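Local coordinates for chromosomal replication initiator protein DnaA (Aquifex aeolicus, PDB 1L8Q) that binds ATP and, as ATP-DnaA, probably binds the bacterial chromosome's origin to initiate its replication once per cell cycle, at residues Y8-F13 against L21-V26; T126-E131 against V153-G158; L194-K199 against I279-K284. One frame throughout, in Å; residues are numbered along the deposited sequence.

Contact 1: Y8-F13 against L21-V26. With ADP (adenosine-5'-diphosphate), chain C.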
loop_
_atom_site.group_PDB
_atom_site.type_symbol
_atom_site.label_atom_id
_atom_site.label_comp_id
_atom_site.label_asym_id
_atom_site.label_seq_id
_atom_site.Cartn_x
_atom_site.Cartn_y
_atom_site.Cartn_z
ATOM N N TYR A 8 -10.643 10.489 10.897
ATOM C CA TYR A 8 -10.250 9.158 11.354
ATOM C C TYR A 8 -10.622 8.988 12.810
ATOM O O TYR A 8 -10.124 9.730 13.654
ATOM C CB TYR A 8 -8.739 8.987 11.250
ATOM C CG TYR A 8 -8.132 9.150 9.876
ATOM C CD1 TYR A 8 -8.356 8.215 8.878
ATOM C CD2 TYR A 8 -7.268 10.206 9.602
ATOM C CE1 TYR A 8 -7.758 8.344 7.638
ATOM C CE2 TYR A 8 -6.669 10.340 8.374
ATOM C CZ TYR A 8 -6.911 9.409 7.397
ATOM O OH TYR A 8 -6.314 9.547 6.167
ATOM N N THR A 9 -11.466 8.014 13.132
ATOM C CA THR A 9 -11.771 7.772 14.534
ATOM C C THR A 9 -11.820 6.304 14.901
ATOM O O THR A 9 -12.055 5.442 14.052
ATOM C CB THR A 9 -13.091 8.450 14.955
ATOM O OG1 THR A 9 -14.201 7.576 14.681
ATOM C CG2 THR A 9 -13.371 9.706 14.108
ATOM N N LEU A 10 -11.609 6.024 16.182
ATOM C CA LEU A 10 -11.694 4.675 16.689
ATOM C C LEU A 10 -13.112 4.222 16.508
ATOM O O LEU A 10 -13.402 3.043 16.458
ATOM C CB LEU A 10 -11.357 4.635 18.174
ATOM C CG LEU A 10 -9.896 4.562 18.588
ATOM C CD1 LEU A 10 -9.111 3.707 17.626
ATOM C CD2 LEU A 10 -9.331 5.936 18.628
ATOM N N GLU A 11 -14.012 5.180 16.438
ATOM C CA GLU A 11 -15.417 4.859 16.320
ATOM C C GLU A 11 -15.805 4.451 14.888
ATOM O O GLU A 11 -16.708 3.634 14.698
ATOM C CB GLU A 11 -16.276 6.011 16.853
ATOM C CG GLU A 11 -15.743 6.615 18.158
ATOM C CD GLU A 11 -15.264 8.065 18.012
ATOM O OE1 GLU A 11 -16.126 8.980 17.834
ATOM O OE2 GLU A 11 -14.030 8.298 18.104
ATOM N N ASN A 12 -15.119 5.003 13.886
ATOM C CA ASN A 12 -15.368 4.566 12.515
ATOM C C ASN A 12 -14.320 3.609 11.982
ATOM O O ASN A 12 -14.216 3.403 10.779
ATOM C CB ASN A 12 -15.635 5.726 11.535
ATOM C CG ASN A 12 -14.548 6.791 11.551
ATOM O OD1 ASN A 12 -14.847 7.978 11.442
ATOM N ND2 ASN A 12 -13.279 6.371 11.668
ATOM N N PHE A 13 -13.532 3.037 12.883
ATOM C CA PHE A 13 -12.620 1.973 12.500
ATOM C C PHE A 13 -13.404 0.684 12.625
ATOM O O PHE A 13 -13.850 0.327 13.721
ATOM C CB PHE A 13 -11.399 1.935 13.422
ATOM C CG PHE A 13 -10.291 1.016 12.946
ATOM C CD1 PHE A 13 -9.331 1.466 12.046
ATOM C CD2 PHE A 13 -10.194 -0.283 13.425
ATOM C CE1 PHE A 13 -8.307 0.624 11.624
ATOM C CE2 PHE A 13 -9.171 -1.120 13.012
ATOM C CZ PHE A 13 -8.229 -0.666 12.112
ATOM N N LEU A 21 -6.063 -7.174 17.003
ATOM C CA LEU A 21 -4.903 -6.978 17.886
ATOM C C LEU A 21 -4.530 -5.502 17.938
ATOM O O LEU A 21 -4.597 -4.868 18.983
ATOM C CB LEU A 21 -3.701 -7.758 17.365
ATOM C CG LEU A 21 -2.855 -8.603 18.304
ATOM C CD1 LEU A 21 -1.462 -8.707 17.750
ATOM C CD2 LEU A 21 -2.841 -8.044 19.678
ATOM N N ALA A 22 -4.124 -4.964 16.796
ATOM C CA ALA A 22 -3.718 -3.582 16.718
ATOM C C ALA A 22 -4.766 -2.713 17.390
ATOM O O ALA A 22 -4.457 -1.910 18.269
ATOM C CB ALA A 22 -3.547 -3.174 15.278
ATOM N N TYR A 23 -6.014 -2.887 16.989
ATOM C CA TYR A 23 -7.088 -2.089 17.540
ATOM C C TYR A 23 -7.180 -2.224 19.060
ATOM O O TYR A 23 -7.287 -1.218 19.781
ATOM C CB TYR A 23 -8.415 -2.478 16.907
ATOM C CG TYR A 23 -9.583 -1.666 17.377
ATOM C CD1 TYR A 23 -9.829 -0.416 16.850
ATOM C CD2 TYR A 23 -10.448 -2.153 18.351
ATOM C CE1 TYR A 23 -10.902 0.339 17.272
ATOM C CE2 TYR A 23 -11.521 -1.421 18.777
ATOM C CZ TYR A 23 -11.745 -0.170 18.233
ATOM O OH TYR A 23 -12.820 0.573 18.642
ATOM N N GLU A 24 -7.154 -3.459 19.551
ATOM C CA GLU A 24 -7.289 -3.673 20.977
ATOM C C GLU A 24 -6.115 -3.086 21.724
ATOM O O GLU A 24 -6.306 -2.383 22.744
ATOM C CB GLU A 24 -7.473 -5.150 21.306
ATOM C CG GLU A 24 -8.918 -5.611 21.235
ATOM C CD GLU A 24 -9.068 -7.113 21.412
ATOM O OE1 GLU A 24 -8.093 -7.774 21.807
ATOM O OE2 GLU A 24 -10.163 -7.635 21.159
ATOM N N VAL A 25 -4.908 -3.344 21.222
ATOM C CA VAL A 25 -3.697 -2.818 21.852
ATOM C C VAL A 25 -3.723 -1.289 21.926
ATOM O O VAL A 25 -3.461 -0.709 22.969
ATOM C CB VAL A 25 -2.410 -3.316 21.156
ATOM C CG1 VAL A 25 -1.193 -2.530 21.642
ATOM C CG2 VAL A 25 -2.224 -4.804 21.411
ATOM N N VAL A 26 -4.081 -0.645 20.826
ATOM C CA VAL A 26 -4.139 0.798 20.810
ATOM C C VAL A 26 -5.158 1.293 21.853
ATOM O O VAL A 26 -4.900 2.247 22.593
ATOM C CB VAL A 26 -4.464 1.334 19.395
ATOM C CG1 VAL A 26 -4.956 2.794 19.455
ATOM C CG2 VAL A 26 -3.252 1.210 18.490
HETATM P PB ADP C . -2.527 2.714 5.472
HETATM O O1B ADP C . -2.148 3.914 6.354
HETATM O O2B ADP C . -2.252 1.376 6.095
HETATM O O3B ADP C . -2.069 2.846 4.054
HETATM P PA ADP C . -4.901 4.027 5.868
HETATM O O1A ADP C . -4.931 4.134 7.382
HETATM O O2A ADP C . -4.265 5.234 5.200
HETATM O O3A ADP C . -4.105 2.730 5.398
HETATM O "O5'" ADP C . -6.371 3.757 5.320
HETATM C "C5'" ADP C . -6.624 3.704 3.928
HETATM C "C4'" ADP C . -8.087 4.032 3.765
HETATM O "O4'" ADP C . -8.897 2.899 4.136
HETATM C "C3'" ADP C . -8.460 5.144 4.720
HETATM O "O3'" ADP C . -9.481 5.879 4.061
HETATM C "C2'" ADP C . -9.027 4.400 5.908
HETATM O "O2'" ADP C . -9.929 5.127 6.725
HETATM C "C1'" ADP C . -9.704 3.216 5.273
HETATM N N9 ADP C . -9.669 2.123 6.253
HETATM C C8 ADP C . -8.605 1.341 6.548
HETATM N N7 ADP C . -8.941 0.433 7.514
HETATM C C5 ADP C . -10.217 0.652 7.850
HETATM C C6 ADP C . -11.179 0.063 8.792
HETATM N N6 ADP C . -10.838 -0.961 9.590
HETATM N N1 ADP C . -12.413 0.577 8.834
HETATM C C2 ADP C . -12.788 1.601 8.040
HETATM N N3 ADP C . -11.954 2.178 7.155
HETATM C C4 ADP C . -10.691 1.759 7.024
HETATM O O HOH W 1 -14.800 0.660 16.032
#
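Beside the adenine end of the ADP pocket in the AAA+ domain, L10 and F13, from the loop before helix 20-31, pack against Y23 on that helix. The rings of F13 and Y23 are nearly parallel, with planes 6° apart, but they are slid so far that they barely overlap. Their centroids are 5.6 Å apart. The nearest atoms are F13 CD2 and Y23 CD1, 3.4 Å apart. In both residues CG is anti to the backbone N (chi1 -170° in F13, -178° in Y23), and the side chains run past each other in opposite directions. L10 adds a methyl contact, CD1 to Y23 CE1 at 3.8 Å.

F13 also lines the nucleotide pocket. ADP N6 lies over the centre of one face of its ring, 3.5 Å above the plane. H52, a nucleotide-binding residue, meets the same ring edge-to-face. It also hydrogen-bonds to ADP through ND1 and to T9 O through NE2. Y8 presents its ring edge to the ribose, with CE1 4.0 Å from ADP O2'.

The loop between these residues is held by an ST motif. T9 OG1 accepts from N12 N at 2.8 Å, and more weakly from E11 N. A water ties the loop together further on. It donates to F13 O and L10 O, and Y23 OH lies 3.3 Å from the same water oxygen.

Contact 2: T126-E131 against V153-G158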
loop_
_atom_site.group_PDB
_atom_site.type_symbol
_atom_site.label_atom_id
_atom_site.label_comp_id
_atom_site.label_asym_id
_atom_site.label_seq_id
_atom_site.Cartn_x
_atom_site.Cartn_y
_atom_site.Cartn_z
ATOM N N THR A 126 13.554 10.419 25.617
ATOM C CA THR A 126 12.963 11.400 26.512
ATOM C C THR A 126 11.520 11.035 26.806
ATOM O O THR A 126 11.129 10.878 27.964
ATOM C CB THR A 126 13.025 12.824 25.904
ATOM O OG1 THR A 126 14.378 13.276 25.864
ATOM C CG2 THR A 126 12.352 13.814 26.822
ATOM N N LEU A 127 10.720 10.911 25.757
ATOM C CA LEU A 127 9.334 10.563 25.950
ATOM C C LEU A 127 9.253 9.271 26.754
ATOM O O LEU A 127 8.417 9.131 27.655
ATOM C CB LEU A 127 8.635 10.405 24.618
ATOM C CG LEU A 127 8.521 11.696 23.811
ATOM C CD1 LEU A 127 7.786 11.453 22.521
ATOM C CD2 LEU A 127 7.824 12.783 24.618
ATOM N N TYR A 128 10.152 8.342 26.454
ATOM C CA TYR A 128 10.140 7.046 27.107
ATOM C C TYR A 128 10.433 7.151 28.621
ATOM O O TYR A 128 9.700 6.590 29.447
ATOM C CB TYR A 128 11.113 6.093 26.406
ATOM C CG TYR A 128 11.070 4.695 26.924
ATOM C CD1 TYR A 128 10.164 3.777 26.419
ATOM C CD2 TYR A 128 11.941 4.279 27.911
ATOM C CE1 TYR A 128 10.118 2.496 26.888
ATOM C CE2 TYR A 128 11.896 3.006 28.386
ATOM C CZ TYR A 128 10.977 2.114 27.868
ATOM O OH TYR A 128 10.934 0.821 28.342
ATOM N N LEU A 129 11.486 7.879 28.980
ATOM C CA LEU A 129 11.856 8.018 30.382
ATOM C C LEU A 129 10.755 8.721 31.147
ATOM O O LEU A 129 10.681 8.627 32.355
ATOM C CB LEU A 129 13.171 8.799 30.527
ATOM C CG LEU A 129 14.463 8.074 30.118
ATOM C CD1 LEU A 129 15.669 9.017 30.190
ATOM C CD2 LEU A 129 14.679 6.849 30.976
ATOM N N LEU A 130 9.903 9.438 30.429
ATOM C CA LEU A 130 8.811 10.174 31.048
ATOM C C LEU A 130 7.521 9.377 30.956
ATOM O O LEU A 130 6.454 9.847 31.353
ATOM C CB LEU A 130 8.631 11.521 30.349
ATOM C CG LEU A 130 9.785 12.528 30.490
ATOM C CD1 LEU A 130 9.698 13.615 29.428
ATOM C CD2 LEU A 130 9.805 13.133 31.875
ATOM N N GLU A 131 7.622 8.161 30.432
ATOM C CA GLU A 131 6.456 7.326 30.226
ATOM C C GLU A 131 5.423 8.019 29.345
ATOM O O GLU A 131 4.234 7.976 29.627
ATOM C CB GLU A 131 5.833 6.912 31.559
ATOM C CG GLU A 131 6.690 5.928 32.350
ATOM C CD GLU A 131 6.037 5.482 33.652
ATOM O OE1 GLU A 131 5.765 6.350 34.519
ATOM O OE2 GLU A 131 5.798 4.265 33.813
ATOM N N VAL A 153 15.998 -0.139 16.375
ATOM C CA VAL A 153 15.281 -1.385 16.198
ATOM C C VAL A 153 15.117 -2.162 17.509
ATOM O O VAL A 153 14.039 -2.707 17.764
ATOM C CB VAL A 153 15.895 -2.277 15.076
ATOM C CG1 VAL A 153 15.323 -3.690 15.112
ATOM C CG2 VAL A 153 15.648 -1.644 13.725
ATOM N N SER A 154 16.150 -2.203 18.352
ATOM C CA SER A 154 15.997 -2.921 19.622
ATOM C C SER A 154 14.924 -2.228 20.415
ATOM O O SER A 154 13.976 -2.859 20.890
ATOM C CB SER A 154 17.281 -2.958 20.439
ATOM O OG SER A 154 18.314 -2.290 19.764
ATOM N N ARG A 155 15.046 -0.913 20.528
ATOM C CA ARG A 155 14.061 -0.153 21.262
ATOM C C ARG A 155 12.639 -0.501 20.803
ATOM O O ARG A 155 11.778 -0.798 21.620
ATOM C CB ARG A 155 14.347 1.344 21.169
ATOM C CG ARG A 155 15.573 1.757 21.955
ATOM C CD ARG A 155 15.262 2.266 23.346
ATOM N NE ARG A 155 16.452 2.701 24.072
ATOM C CZ ARG A 155 16.408 3.535 25.103
ATOM N NH1 ARG A 155 15.228 4.012 25.506
ATOM N NH2 ARG A 155 17.530 3.893 25.735
ATOM N N PHE A 156 12.397 -0.490 19.502
ATOM C CA PHE A 156 11.072 -0.818 19.030
ATOM C C PHE A 156 10.732 -2.216 19.551
ATOM O O PHE A 156 9.603 -2.507 19.949
ATOM C CB PHE A 156 11.020 -0.839 17.495
ATOM C CG PHE A 156 11.380 0.474 16.832
ATOM C CD1 PHE A 156 11.402 1.659 17.545
ATOM C CD2 PHE A 156 11.696 0.509 15.482
ATOM C CE1 PHE A 156 11.720 2.857 16.921
ATOM C CE2 PHE A 156 12.012 1.704 14.857
ATOM C CZ PHE A 156 12.026 2.881 15.576
ATOM N N GLU A 157 11.715 -3.093 19.557
ATOM C CA GLU A 157 11.418 -4.453 19.890
ATOM C C GLU A 157 11.192 -4.673 21.366
ATOM O O GLU A 157 10.748 -5.752 21.789
ATOM C CB GLU A 157 12.442 -5.390 19.289
ATOM C CG GLU A 157 12.051 -5.798 17.891
ATOM C CD GLU A 157 13.181 -6.400 17.109
ATOM O OE1 GLU A 157 14.201 -6.771 17.732
ATOM O OE2 GLU A 157 13.048 -6.502 15.863
ATOM N N GLY A 158 11.449 -3.634 22.148
ATOM C CA GLY A 158 11.196 -3.696 23.561
ATOM C C GLY A 158 9.726 -3.456 23.837
ATOM O O GLY A 158 9.227 -3.705 24.929
#
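Y128 and R155 meet at the surface, and each reaches across from its own helix. The backbones stay well apart, with Y128 CA 10.1 Å from R155 CA. The touch is between R155 NH1, at the end of its chain, and CD2, on the inner part of the Y128 ring. These two atoms are 4.1 Å apart.

The two flat groups are strongly turned against each other, with the phenol ring and the guanidinium plane 74° apart. The guanidinium therefore does not stack on the ring, and its NH1 approaches obliquely. R155 CZ is 5.8 Å from the ring centroid and 29° off the ring normal. That is long for a cation-pi contact, and the attraction is weak at most.

The torsions explain the approach. Y128 has CG anti to its own N, and its ring is directed at helix 150-157. R155 is bent at chi2 (-95°), which turns the rest of the chain toward helix 114-129. There NH2 makes a weak hydrogen bond to N125 OD1, and the side chain also lies on F121 and F124. Y128 is thus one of several partners of this arginine. R155 touches a crystal neighbour as well, so its position may partly reflect the lattice.

Just beyond Y128 the helix ends in a Schellman motif. E131 has positive phi, and its N bonds to Y128 O at 2.8 Å. On the other helix, F156 packs inward on F120 of helix 114-129 and on F41.

The contact is surface packing between helices 114-129 and 150-157. They flank the parallel sheet whose strand order, 2-3-4-1-5, is that of the AAA+ fold.

Contact 3: L194-K199 against I279-K284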
loop_
_atom_site.group_PDB
_atom_site.type_symbol
_atom_site.label_atom_id
_atom_site.label_comp_id
_atom_site.label_asym_id
_atom_site.label_seq_id
_atom_site.Cartn_x
_atom_site.Cartn_y
_atom_site.Cartn_z
ATOM N N LEU A 194 -17.001 -5.678 -6.239
ATOM C CA LEU A 194 -16.005 -4.947 -5.511
ATOM C C LEU A 194 -15.135 -5.885 -4.661
ATOM O O LEU A 194 -13.921 -5.669 -4.544
ATOM C CB LEU A 194 -16.668 -3.859 -4.670
ATOM C CG LEU A 194 -17.370 -2.784 -5.507
ATOM C CD1 LEU A 194 -18.245 -1.899 -4.650
ATOM C CD2 LEU A 194 -16.362 -1.950 -6.321
ATOM N N LEU A 195 -15.741 -6.936 -4.096
ATOM C CA LEU A 195 -14.979 -7.875 -3.283
ATOM C C LEU A 195 -13.897 -8.513 -4.116
ATOM O O LEU A 195 -12.728 -8.539 -3.719
ATOM C CB LEU A 195 -15.865 -8.955 -2.684
ATOM C CG LEU A 195 -16.504 -8.684 -1.316
ATOM C CD1 LEU A 195 -17.150 -9.973 -0.790
ATOM C CD2 LEU A 195 -15.487 -8.140 -0.309
ATOM N N GLU A 196 -14.281 -9.001 -5.290
ATOM C CA GLU A 196 -13.340 -9.658 -6.173
ATOM C C GLU A 196 -12.264 -8.752 -6.761
ATOM O O GLU A 196 -11.183 -9.225 -7.070
ATOM C CB GLU A 196 -14.060 -10.394 -7.302
ATOM C CG GLU A 196 -14.333 -11.875 -7.022
ATOM C CD GLU A 196 -13.058 -12.730 -6.869
ATOM O OE1 GLU A 196 -11.940 -12.166 -6.792
ATOM O OE2 GLU A 196 -13.180 -13.983 -6.823
ATOM N N ASN A 197 -12.536 -7.459 -6.902
ATOM C CA ASN A 197 -11.577 -6.596 -7.592
ATOM C C ASN A 197 -10.913 -5.470 -6.810
ATOM O O ASN A 197 -10.437 -4.514 -7.412
ATOM C CB ASN A 197 -12.193 -6.042 -8.863
ATOM C CG ASN A 197 -12.593 -7.140 -9.834
ATOM O OD1 ASN A 197 -11.866 -7.446 -10.773
ATOM N ND2 ASN A 197 -13.753 -7.741 -9.606
ATOM N N THR A 198 -10.850 -5.586 -5.487
ATOM C CA THR A 198 -10.208 -4.561 -4.691
ATOM C C THR A 198 -9.638 -5.102 -3.389
ATOM O O THR A 198 -10.089 -6.131 -2.879
ATOM C CB THR A 198 -11.185 -3.398 -4.399
ATOM O OG1 THR A 198 -12.190 -3.820 -3.473
ATOM C CG2 THR A 198 -11.972 -3.028 -5.630
ATOM N N LYS A 199 -8.649 -4.388 -2.848
ATOM C CA LYS A 199 -7.999 -4.766 -1.603
ATOM C C LYS A 199 -7.914 -3.545 -0.686
ATOM O O LYS A 199 -7.835 -3.667 0.530
ATOM C CB LYS A 199 -6.603 -5.289 -1.899
ATOM C CG LYS A 199 -5.736 -4.317 -2.689
ATOM C CD LYS A 199 -4.233 -4.591 -2.491
ATOM C CE LYS A 199 -3.381 -3.740 -3.442
ATOM N NZ LYS A 199 -1.987 -3.534 -2.940
ATOM N N ILE A 279 -3.283 -8.621 -16.071
ATOM C CA ILE A 279 -2.446 -9.435 -16.929
ATOM C C ILE A 279 -2.398 -10.854 -16.379
ATOM O O ILE A 279 -2.562 -11.816 -17.119
ATOM C CB ILE A 279 -1.033 -8.846 -17.024
ATOM C CG1 ILE A 279 -1.090 -7.422 -17.564
ATOM C CG2 ILE A 279 -0.159 -9.708 -17.913
ATOM C CD1 ILE A 279 0.210 -6.690 -17.457
ATOM N N ALA A 280 -2.194 -10.981 -15.073
ATOM C CA ALA A 280 -2.146 -12.299 -14.452
ATOM C C ALA A 280 -3.426 -13.061 -14.751
ATOM O O ALA A 280 -3.389 -14.224 -15.123
ATOM C CB ALA A 280 -1.922 -12.185 -12.947
ATOM N N ARG A 281 -4.560 -12.388 -14.606
ATOM C CA ARG A 281 -5.853 -13.016 -14.860
ATOM C C ARG A 281 -5.986 -13.414 -16.319
ATOM O O ARG A 281 -6.520 -14.470 -16.645
ATOM C CB ARG A 281 -7.006 -12.080 -14.476
ATOM C CG ARG A 281 -7.183 -11.856 -12.981
ATOM C CD ARG A 281 -8.386 -10.995 -12.632
ATOM N NE ARG A 281 -8.399 -10.611 -11.226
ATOM C CZ ARG A 281 -9.480 -10.636 -10.463
ATOM N NH1 ARG A 281 -10.638 -11.030 -10.973
ATOM N NH2 ARG A 281 -9.407 -10.272 -9.186
ATOM N N ALA A 282 -5.508 -12.551 -17.198
ATOM C CA ALA A 282 -5.592 -12.815 -18.618
ATOM C C ALA A 282 -4.892 -14.126 -18.907
ATOM O O ALA A 282 -5.468 -15.042 -19.494
ATOM C CB ALA A 282 -4.952 -11.696 -19.389
ATOM N N PHE A 283 -3.637 -14.206 -18.498
ATOM C CA PHE A 283 -2.880 -15.422 -18.654
ATOM C C PHE A 283 -3.231 -16.297 -17.475
ATOM O O PHE A 283 -2.740 -16.094 -16.369
ATOM C CB PHE A 283 -1.387 -15.115 -18.691
ATOM C CG PHE A 283 -0.999 -14.170 -19.786
ATOM C CD1 PHE A 283 -0.932 -14.601 -21.097
ATOM C CD2 PHE A 283 -0.728 -12.847 -19.510
ATOM C CE1 PHE A 283 -0.587 -13.731 -22.106
ATOM C CE2 PHE A 283 -0.384 -11.976 -20.518
ATOM C CZ PHE A 283 -0.307 -12.420 -21.815
ATOM N N LYS A 284 -4.111 -17.258 -17.709
ATOM C CA LYS A 284 -4.631 -18.079 -16.632
ATOM C C LYS A 284 -3.572 -18.518 -15.655
ATOM O O LYS A 284 -2.728 -19.356 -15.953
ATOM C CB LYS A 284 -5.451 -19.233 -17.186
ATOM C CG LYS A 284 -6.639 -18.699 -17.947
ATOM C CD LYS A 284 -7.441 -19.752 -18.646
ATOM C CE LYS A 284 -8.339 -19.096 -19.686
ATOM N NZ LYS A 284 -9.033 -20.092 -20.539
#
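From N197 CA to R281 CA, the nearest pair, the backbones are 11.3 Å apart, and R281 spans the gap from helix 276-282 to the last turn of helix 188-197. Its chain is extended from CG to NE, which carries the guanidinium up to E196 and N197.

The main link is a hydrogen bond from R281 NH2 to E196 O, 3.0 Å long. The N-H...O angle is 141°, so the bond is somewhat bent, and the donor is tilted 31° from the carbonyl plane. The carboxylate of E196 adds a long salt bridge, OE1 to R281 NH2 at 4.0 Å. Its plane stands 79° from the guanidinium plane, so the two groups do not pair side by side. N197 lies over one guanidinium face, with OD1 3.6 Å above the plane and offset toward the rim. Its ND2 is turned back to Y193 O. The negative end of the helix dipole probably suits the arginine here.

T198 OG1 donates to L194 O at 2.7 Å and ties the chain back to the helix.

This surface contact joins domain III to domain IV, which probably binds double-stranded DNA. On one side L194 and T198 pack on helices 168-181 and 201-214; on the other, I279 and F283 pack on helix 258-272, and F283 also touches helix 216-241.

Overall arrangement
The contacts follow one another along the chain without interleaving. Contacts 1 and 2 belong to the AAA+ domain, with centres about 22 Å apart. Contact 1 lies by the nucleotide, between a loop and helix 20-31, which packs on strands 40-43 and 160-163. Contact 2 joins helices 114-129 and 150-157, and F156 beside it reaches strand 40-43. The sheet is therefore common to both. Contact 3 is about 30 Å from contact 1 and about 42 Å from contact 2, centre to centre. It lies across the chain's centre from contact 2 and joins domain III to the helical domain IV. The nucleotide site and the link to the probable DNA-binding domain are separate places in one chain.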